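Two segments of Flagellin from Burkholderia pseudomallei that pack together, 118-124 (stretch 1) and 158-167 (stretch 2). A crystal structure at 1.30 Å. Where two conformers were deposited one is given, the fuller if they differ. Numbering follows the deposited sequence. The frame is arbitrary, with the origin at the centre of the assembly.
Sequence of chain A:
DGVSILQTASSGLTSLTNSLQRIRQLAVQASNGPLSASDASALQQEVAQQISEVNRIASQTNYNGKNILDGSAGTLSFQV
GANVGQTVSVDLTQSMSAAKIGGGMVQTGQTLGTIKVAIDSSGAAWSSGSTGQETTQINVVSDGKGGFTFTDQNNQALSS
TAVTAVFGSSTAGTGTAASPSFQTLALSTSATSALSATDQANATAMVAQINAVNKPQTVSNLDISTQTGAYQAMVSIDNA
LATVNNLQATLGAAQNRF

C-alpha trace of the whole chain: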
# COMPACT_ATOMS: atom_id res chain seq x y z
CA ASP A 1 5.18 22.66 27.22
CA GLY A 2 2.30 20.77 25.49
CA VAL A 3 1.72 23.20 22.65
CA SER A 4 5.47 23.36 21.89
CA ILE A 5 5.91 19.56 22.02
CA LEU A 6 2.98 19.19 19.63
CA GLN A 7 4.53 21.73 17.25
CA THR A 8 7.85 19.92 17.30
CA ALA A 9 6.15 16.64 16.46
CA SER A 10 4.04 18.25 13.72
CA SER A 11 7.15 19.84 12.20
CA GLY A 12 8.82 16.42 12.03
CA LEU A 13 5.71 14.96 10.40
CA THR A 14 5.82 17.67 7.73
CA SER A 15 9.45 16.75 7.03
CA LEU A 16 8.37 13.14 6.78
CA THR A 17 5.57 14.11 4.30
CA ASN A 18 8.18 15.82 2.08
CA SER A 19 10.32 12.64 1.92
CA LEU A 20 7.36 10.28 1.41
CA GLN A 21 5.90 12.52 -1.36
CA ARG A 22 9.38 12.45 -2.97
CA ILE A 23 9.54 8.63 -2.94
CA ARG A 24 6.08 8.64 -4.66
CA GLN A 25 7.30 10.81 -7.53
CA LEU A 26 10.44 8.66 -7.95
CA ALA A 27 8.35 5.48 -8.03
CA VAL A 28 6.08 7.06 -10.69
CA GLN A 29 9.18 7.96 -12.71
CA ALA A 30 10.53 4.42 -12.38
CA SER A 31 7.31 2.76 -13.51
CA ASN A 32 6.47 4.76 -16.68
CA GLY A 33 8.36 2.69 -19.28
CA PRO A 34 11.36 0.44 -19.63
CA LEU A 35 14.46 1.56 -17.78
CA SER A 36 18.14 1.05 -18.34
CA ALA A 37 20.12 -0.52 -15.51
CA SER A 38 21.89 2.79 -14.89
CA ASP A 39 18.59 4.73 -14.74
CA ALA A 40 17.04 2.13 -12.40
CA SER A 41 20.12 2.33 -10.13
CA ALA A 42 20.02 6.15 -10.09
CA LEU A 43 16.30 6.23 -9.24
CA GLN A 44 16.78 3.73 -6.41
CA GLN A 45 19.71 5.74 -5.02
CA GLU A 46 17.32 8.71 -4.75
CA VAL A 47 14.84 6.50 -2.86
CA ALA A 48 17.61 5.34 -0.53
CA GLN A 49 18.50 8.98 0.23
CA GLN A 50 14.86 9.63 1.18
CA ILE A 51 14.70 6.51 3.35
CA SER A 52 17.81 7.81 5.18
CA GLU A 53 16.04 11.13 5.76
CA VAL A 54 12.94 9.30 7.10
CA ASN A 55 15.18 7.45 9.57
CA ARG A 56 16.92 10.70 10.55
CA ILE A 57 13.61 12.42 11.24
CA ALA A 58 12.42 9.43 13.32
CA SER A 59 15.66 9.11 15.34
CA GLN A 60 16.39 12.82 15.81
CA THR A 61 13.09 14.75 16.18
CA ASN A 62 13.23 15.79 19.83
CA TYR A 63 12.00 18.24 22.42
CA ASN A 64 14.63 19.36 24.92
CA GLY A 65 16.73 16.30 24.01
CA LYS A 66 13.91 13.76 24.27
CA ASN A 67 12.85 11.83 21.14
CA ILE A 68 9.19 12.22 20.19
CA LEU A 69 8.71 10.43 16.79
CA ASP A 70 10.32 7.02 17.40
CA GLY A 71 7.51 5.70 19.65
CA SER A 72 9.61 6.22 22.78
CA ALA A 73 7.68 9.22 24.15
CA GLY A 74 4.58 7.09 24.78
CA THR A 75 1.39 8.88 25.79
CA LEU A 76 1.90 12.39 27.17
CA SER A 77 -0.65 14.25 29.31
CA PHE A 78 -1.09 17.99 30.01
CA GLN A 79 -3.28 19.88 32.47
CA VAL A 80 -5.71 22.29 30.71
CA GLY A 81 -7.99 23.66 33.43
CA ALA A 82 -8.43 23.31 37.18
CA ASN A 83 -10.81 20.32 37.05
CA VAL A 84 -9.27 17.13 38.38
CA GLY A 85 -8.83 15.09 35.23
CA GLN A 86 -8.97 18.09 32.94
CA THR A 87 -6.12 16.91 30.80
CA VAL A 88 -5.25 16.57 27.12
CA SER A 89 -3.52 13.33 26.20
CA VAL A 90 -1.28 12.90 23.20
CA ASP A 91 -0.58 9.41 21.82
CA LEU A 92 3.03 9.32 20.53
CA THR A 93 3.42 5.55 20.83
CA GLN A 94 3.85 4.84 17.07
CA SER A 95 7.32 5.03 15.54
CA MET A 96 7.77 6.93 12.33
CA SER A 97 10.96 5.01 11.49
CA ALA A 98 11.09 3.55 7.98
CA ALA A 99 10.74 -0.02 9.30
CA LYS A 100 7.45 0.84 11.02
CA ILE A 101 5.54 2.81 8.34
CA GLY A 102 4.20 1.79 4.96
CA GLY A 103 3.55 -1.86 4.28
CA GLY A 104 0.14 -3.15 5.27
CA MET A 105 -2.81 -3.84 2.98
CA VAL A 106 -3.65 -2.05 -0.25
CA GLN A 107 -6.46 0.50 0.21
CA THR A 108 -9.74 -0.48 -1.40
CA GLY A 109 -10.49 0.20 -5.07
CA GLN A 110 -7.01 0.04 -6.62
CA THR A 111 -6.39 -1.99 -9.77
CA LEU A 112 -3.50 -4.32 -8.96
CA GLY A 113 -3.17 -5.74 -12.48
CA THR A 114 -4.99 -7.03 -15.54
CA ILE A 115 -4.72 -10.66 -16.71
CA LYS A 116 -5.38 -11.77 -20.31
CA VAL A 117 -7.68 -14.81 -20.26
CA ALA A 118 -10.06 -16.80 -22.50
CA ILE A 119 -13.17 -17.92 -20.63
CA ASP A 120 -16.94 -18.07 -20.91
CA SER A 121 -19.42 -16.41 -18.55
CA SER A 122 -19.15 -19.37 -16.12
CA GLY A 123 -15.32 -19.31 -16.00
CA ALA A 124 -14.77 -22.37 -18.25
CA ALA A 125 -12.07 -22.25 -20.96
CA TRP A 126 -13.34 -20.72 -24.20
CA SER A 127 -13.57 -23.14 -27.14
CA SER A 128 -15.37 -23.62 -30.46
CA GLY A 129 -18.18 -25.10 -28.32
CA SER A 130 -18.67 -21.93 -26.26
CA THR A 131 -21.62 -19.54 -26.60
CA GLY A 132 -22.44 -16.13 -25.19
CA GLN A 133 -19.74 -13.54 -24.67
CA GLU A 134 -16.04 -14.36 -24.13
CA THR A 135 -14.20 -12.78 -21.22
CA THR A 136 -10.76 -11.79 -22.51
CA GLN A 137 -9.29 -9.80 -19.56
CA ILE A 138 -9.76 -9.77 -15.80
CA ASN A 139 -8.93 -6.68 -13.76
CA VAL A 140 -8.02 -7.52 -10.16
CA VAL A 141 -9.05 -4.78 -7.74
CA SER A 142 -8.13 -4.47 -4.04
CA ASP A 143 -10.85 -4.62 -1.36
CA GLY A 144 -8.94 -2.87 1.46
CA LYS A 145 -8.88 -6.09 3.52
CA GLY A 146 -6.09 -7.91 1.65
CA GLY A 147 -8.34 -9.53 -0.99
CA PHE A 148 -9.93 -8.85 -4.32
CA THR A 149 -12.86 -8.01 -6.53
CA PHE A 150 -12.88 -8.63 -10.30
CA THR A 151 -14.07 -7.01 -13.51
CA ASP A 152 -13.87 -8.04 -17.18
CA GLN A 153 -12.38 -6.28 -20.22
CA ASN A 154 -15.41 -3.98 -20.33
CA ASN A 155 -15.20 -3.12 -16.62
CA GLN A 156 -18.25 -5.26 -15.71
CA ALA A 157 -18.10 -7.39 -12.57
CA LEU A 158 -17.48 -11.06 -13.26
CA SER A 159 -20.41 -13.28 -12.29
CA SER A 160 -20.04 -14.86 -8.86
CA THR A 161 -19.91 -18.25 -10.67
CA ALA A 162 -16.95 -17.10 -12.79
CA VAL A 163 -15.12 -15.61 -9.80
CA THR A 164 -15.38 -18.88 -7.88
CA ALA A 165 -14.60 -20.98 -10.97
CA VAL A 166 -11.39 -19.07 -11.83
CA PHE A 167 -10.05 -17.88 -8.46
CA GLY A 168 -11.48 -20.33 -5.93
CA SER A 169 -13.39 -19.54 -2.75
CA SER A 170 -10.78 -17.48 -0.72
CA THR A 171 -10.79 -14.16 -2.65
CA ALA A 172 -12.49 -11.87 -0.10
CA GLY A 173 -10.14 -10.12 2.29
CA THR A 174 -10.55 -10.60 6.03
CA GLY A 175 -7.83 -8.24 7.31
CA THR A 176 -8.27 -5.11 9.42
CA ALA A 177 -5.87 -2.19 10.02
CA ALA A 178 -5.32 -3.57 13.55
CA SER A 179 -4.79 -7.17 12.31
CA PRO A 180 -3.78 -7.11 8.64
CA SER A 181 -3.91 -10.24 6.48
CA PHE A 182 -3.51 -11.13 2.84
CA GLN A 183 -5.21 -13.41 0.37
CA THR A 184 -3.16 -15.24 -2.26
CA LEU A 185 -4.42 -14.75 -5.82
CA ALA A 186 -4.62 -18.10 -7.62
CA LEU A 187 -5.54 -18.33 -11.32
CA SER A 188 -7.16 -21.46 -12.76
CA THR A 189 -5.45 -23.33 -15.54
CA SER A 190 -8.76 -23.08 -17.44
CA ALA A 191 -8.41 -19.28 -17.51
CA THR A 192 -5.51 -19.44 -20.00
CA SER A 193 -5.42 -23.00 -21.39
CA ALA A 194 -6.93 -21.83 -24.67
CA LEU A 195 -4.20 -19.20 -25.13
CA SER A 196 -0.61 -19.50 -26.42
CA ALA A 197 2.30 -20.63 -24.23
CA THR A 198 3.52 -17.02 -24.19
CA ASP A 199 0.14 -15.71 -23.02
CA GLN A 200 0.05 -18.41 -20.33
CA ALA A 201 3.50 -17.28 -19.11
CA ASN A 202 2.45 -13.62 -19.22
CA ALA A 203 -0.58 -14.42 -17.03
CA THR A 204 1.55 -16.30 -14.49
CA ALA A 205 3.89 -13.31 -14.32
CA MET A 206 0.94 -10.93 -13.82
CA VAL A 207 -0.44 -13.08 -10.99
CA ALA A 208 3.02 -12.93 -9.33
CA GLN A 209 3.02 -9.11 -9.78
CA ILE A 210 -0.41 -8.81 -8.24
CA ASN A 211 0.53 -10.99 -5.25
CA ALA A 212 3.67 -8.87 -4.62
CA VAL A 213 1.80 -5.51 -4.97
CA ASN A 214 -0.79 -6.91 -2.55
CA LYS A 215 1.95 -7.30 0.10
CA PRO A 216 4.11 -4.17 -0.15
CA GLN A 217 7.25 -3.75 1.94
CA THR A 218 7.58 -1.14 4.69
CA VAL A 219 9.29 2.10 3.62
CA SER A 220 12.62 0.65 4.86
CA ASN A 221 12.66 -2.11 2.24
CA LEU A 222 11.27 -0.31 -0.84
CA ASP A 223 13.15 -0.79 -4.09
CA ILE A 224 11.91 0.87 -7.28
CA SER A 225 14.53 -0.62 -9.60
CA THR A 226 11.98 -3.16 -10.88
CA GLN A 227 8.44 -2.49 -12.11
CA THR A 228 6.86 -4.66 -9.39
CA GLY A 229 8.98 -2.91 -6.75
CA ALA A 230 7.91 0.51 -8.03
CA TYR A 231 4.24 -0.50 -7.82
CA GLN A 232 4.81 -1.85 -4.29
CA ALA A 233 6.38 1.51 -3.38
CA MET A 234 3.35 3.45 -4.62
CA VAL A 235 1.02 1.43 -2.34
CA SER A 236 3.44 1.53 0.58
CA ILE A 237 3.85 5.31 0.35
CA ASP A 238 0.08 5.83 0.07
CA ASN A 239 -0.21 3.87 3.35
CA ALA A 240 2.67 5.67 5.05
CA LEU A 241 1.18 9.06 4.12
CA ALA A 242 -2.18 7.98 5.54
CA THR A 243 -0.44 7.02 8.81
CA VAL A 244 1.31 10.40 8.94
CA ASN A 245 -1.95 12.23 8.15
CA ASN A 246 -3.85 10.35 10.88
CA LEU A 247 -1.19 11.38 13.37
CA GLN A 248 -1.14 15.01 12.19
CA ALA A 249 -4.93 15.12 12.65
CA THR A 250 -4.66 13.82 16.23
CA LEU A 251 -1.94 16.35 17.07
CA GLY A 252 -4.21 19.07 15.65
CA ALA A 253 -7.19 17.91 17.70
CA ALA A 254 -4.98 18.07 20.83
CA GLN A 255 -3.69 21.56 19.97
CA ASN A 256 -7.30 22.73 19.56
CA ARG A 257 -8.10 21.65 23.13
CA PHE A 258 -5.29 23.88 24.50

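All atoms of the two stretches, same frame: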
# COMPACT_ATOMS: atom_id res chain seq x y z
N ALA A 118 -9.15 -16.35 -21.45
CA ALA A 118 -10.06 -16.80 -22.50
C ALA A 118 -11.08 -17.74 -21.89
O ALA A 118 -10.86 -18.96 -21.84
CB ALA A 118 -9.30 -17.48 -23.65
N ILE A 119 -12.17 -17.18 -21.37
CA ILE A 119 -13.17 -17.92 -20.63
C ILE A 119 -14.58 -17.52 -21.03
O ILE A 119 -14.80 -16.43 -21.58
CB ILE A 119 -13.00 -17.78 -19.09
CG1 ILE A 119 -13.21 -16.33 -18.64
CG2 ILE A 119 -11.64 -18.33 -18.64
CD1 ILE A 119 -13.01 -16.08 -17.16
N ASP A 120 -15.54 -18.40 -20.76
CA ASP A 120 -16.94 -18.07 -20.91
C ASP A 120 -17.50 -17.42 -19.65
O ASP A 120 -16.78 -17.14 -18.69
CB ASP A 120 -17.74 -19.31 -21.39
CG ASP A 120 -17.92 -20.39 -20.34
OD1 ASP A 120 -17.66 -20.14 -19.16
OD2 ASP A 120 -18.30 -21.52 -20.75
N SER A 121 -18.80 -17.15 -19.65
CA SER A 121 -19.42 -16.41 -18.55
C SER A 121 -19.45 -17.20 -17.23
O SER A 121 -19.69 -16.61 -16.17
CB SER A 121 -20.83 -15.94 -18.93
OG SER A 121 -21.70 -17.05 -19.16
N SER A 122 -19.23 -18.51 -17.30
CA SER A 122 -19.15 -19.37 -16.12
C SER A 122 -17.72 -19.62 -15.65
O SER A 122 -17.52 -20.34 -14.68
CB SER A 122 -19.81 -20.73 -16.38
OG SER A 122 -21.18 -20.58 -16.71
N GLY A 123 -16.72 -19.09 -16.35
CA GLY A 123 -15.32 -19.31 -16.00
C GLY A 123 -14.66 -20.53 -16.63
O GLY A 123 -13.55 -20.87 -16.25
N ALA A 124 -15.36 -21.23 -17.52
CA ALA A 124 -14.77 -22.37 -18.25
C ALA A 124 -13.92 -21.86 -19.42
O ALA A 124 -14.17 -20.79 -19.95
CB ALA A 124 -15.86 -23.31 -18.76
N LEU A 158 -17.30 -9.66 -12.92
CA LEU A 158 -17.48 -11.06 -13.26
C LEU A 158 -18.68 -11.59 -12.50
O LEU A 158 -19.00 -11.10 -11.42
CB LEU A 158 -16.25 -11.89 -12.89
CG LEU A 158 -14.95 -11.56 -13.59
CD1 LEU A 158 -13.89 -12.59 -13.22
CD2 LEU A 158 -15.11 -11.49 -15.10
N SER A 159 -19.35 -12.60 -13.03
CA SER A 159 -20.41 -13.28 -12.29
C SER A 159 -19.78 -13.97 -11.08
O SER A 159 -18.60 -14.32 -11.09
CB SER A 159 -21.13 -14.31 -13.16
OG SER A 159 -20.27 -15.39 -13.50
N SER A 160 -20.56 -14.15 -10.03
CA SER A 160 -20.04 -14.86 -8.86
C SER A 160 -19.62 -16.30 -9.23
O SER A 160 -18.65 -16.82 -8.67
CB SER A 160 -21.06 -14.85 -7.71
OG SER A 160 -22.31 -15.35 -8.13
N THR A 161 -20.32 -16.93 -10.17
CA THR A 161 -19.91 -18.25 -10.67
C THR A 161 -18.51 -18.21 -11.29
O THR A 161 -17.68 -19.05 -10.99
CB THR A 161 -20.90 -18.76 -11.74
OG1 THR A 161 -22.18 -18.90 -11.12
CG2 THR A 161 -20.47 -20.11 -12.31
N ALA A 162 -18.25 -17.22 -12.15
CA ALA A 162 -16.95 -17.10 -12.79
C ALA A 162 -15.85 -16.79 -11.78
O ALA A 162 -14.74 -17.33 -11.89
CB ALA A 162 -16.99 -16.07 -13.91
N VAL A 163 -16.12 -15.91 -10.82
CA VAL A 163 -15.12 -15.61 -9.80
C VAL A 163 -14.70 -16.90 -9.10
O VAL A 163 -13.51 -17.20 -9.01
CB VAL A 163 -15.61 -14.56 -8.78
CG1 VAL A 163 -14.63 -14.43 -7.62
CG2 VAL A 163 -15.84 -13.20 -9.44
N THR A 164 -15.67 -17.65 -8.60
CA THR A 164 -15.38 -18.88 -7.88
C THR A 164 -14.64 -19.87 -8.79
O THR A 164 -13.68 -20.52 -8.38
CB THR A 164 -16.71 -19.50 -7.34
OG1 THR A 164 -17.27 -18.58 -6.39
CG2 THR A 164 -16.48 -20.88 -6.71
N ALA A 165 -15.13 -19.99 -10.03
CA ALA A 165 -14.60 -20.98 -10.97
C ALA A 165 -13.16 -20.74 -11.39
O ALA A 165 -12.45 -21.68 -11.75
CB ALA A 165 -15.48 -21.04 -12.21
N VAL A 166 -12.74 -19.47 -11.40
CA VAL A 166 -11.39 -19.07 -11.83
C VAL A 166 -10.45 -18.95 -10.63
O VAL A 166 -9.33 -19.45 -10.66
CB VAL A 166 -11.42 -17.75 -12.65
CG1 VAL A 166 -10.00 -17.26 -12.94
CG2 VAL A 166 -12.19 -17.98 -13.94
N PHE A 167 -10.91 -18.30 -9.56
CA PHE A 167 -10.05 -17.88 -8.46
C PHE A 167 -10.23 -18.68 -7.18
O PHE A 167 -9.47 -18.49 -6.23
CB PHE A 167 -10.26 -16.39 -8.19
CG PHE A 167 -9.86 -15.54 -9.37
CD1 PHE A 167 -8.53 -15.37 -9.70
CD2 PHE A 167 -10.83 -14.89 -10.15
CE1 PHE A 167 -8.16 -14.58 -10.78
CE2 PHE A 167 -10.45 -14.12 -11.24
CZ PHE A 167 -9.13 -13.96 -11.56
O HOH W 1 -18.61 -13.79 -15.70
O HOH W 2 -11.65 -21.64 -14.49

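The contact joins a tight turn to a short helix of about two turns, and it buries only 282 Å² counting both sides. Ser122, Val166 and Ile119 contribute most of any residues, and they show two ways of using a small area: a carbonyl laid on the helix and an apolar pair.

Ser122 gives up the most surface, yet its CA-to-CB bond points away from the helix overall. Its backbone does much of the work: Ser122 O lies 3.3 Å from Ala165 CB, 3.8 Å from Ala162 CA and 3.8 Å from Thr161 CG2, so one carbonyl rests on Thr161, Ala162 and Ala165. Ser122 CB adds a looser touch, 4.2 Å from Thr161 CG2. At Gly123 the two backbones have their closest CA pair, Gly123 CA to Ala162 CA at 4.2 Å. A CB on Gly123 would point toward the helix and sit 2.8 Å from Ala165 CB, a clash; at phi/psi of 89/5 it would also jam against the preceding carbonyl. Glycine therefore satisfies both the turn and the packing.

Val166 and Ile119 form the apolar end of the contact. Ile119, at the end of its strand, points toward the helix and extends with chi1 p and chi2 t, bringing Ile119 CD1 to 3.8 Å from Val166 CG2. The same methyl, Val166 CG2, lies 3.9 Å from Gly123 O. Both residues are buried, and the pair packs the strand end against the helix. Nearby, water 2 donates to Gly123 O (2.7 Å) and to Ala165 O (2.9 Å), linking two backbone carbonyls that cannot bond each other.

At the other end, the helix start supplies the one direct hydrogen bond across the stretches. Ser159, the N-cap, accepts from Ala162 N at its OG (3.0 Å) while the same OG donates to Ser121 O (3.0 Å). One hydroxyl thus caps the helix and pins the turn. Water 1 reinforces the link, donating to Ser121 O (3.1 Å) and accepting from Ser159 N (3.0 Å).

The turn also has its own internal hydrogen bonds. It is type I, from Asp120 to Gly123, closed by Gly123 N to Asp120 O (3.0 Å). Asp120 OD1 accepts from Ser122 N (2.9 Å) and Ala124 N (3.0 Å), and Asp120 N donates to Ala124 O (2.9 Å). The rule to read here is a turn with internal hydrogen bonds, with a backbone carbonyl on Ala162, Ala165 and Thr161, a polar pin at one end and an apolar pair at the other.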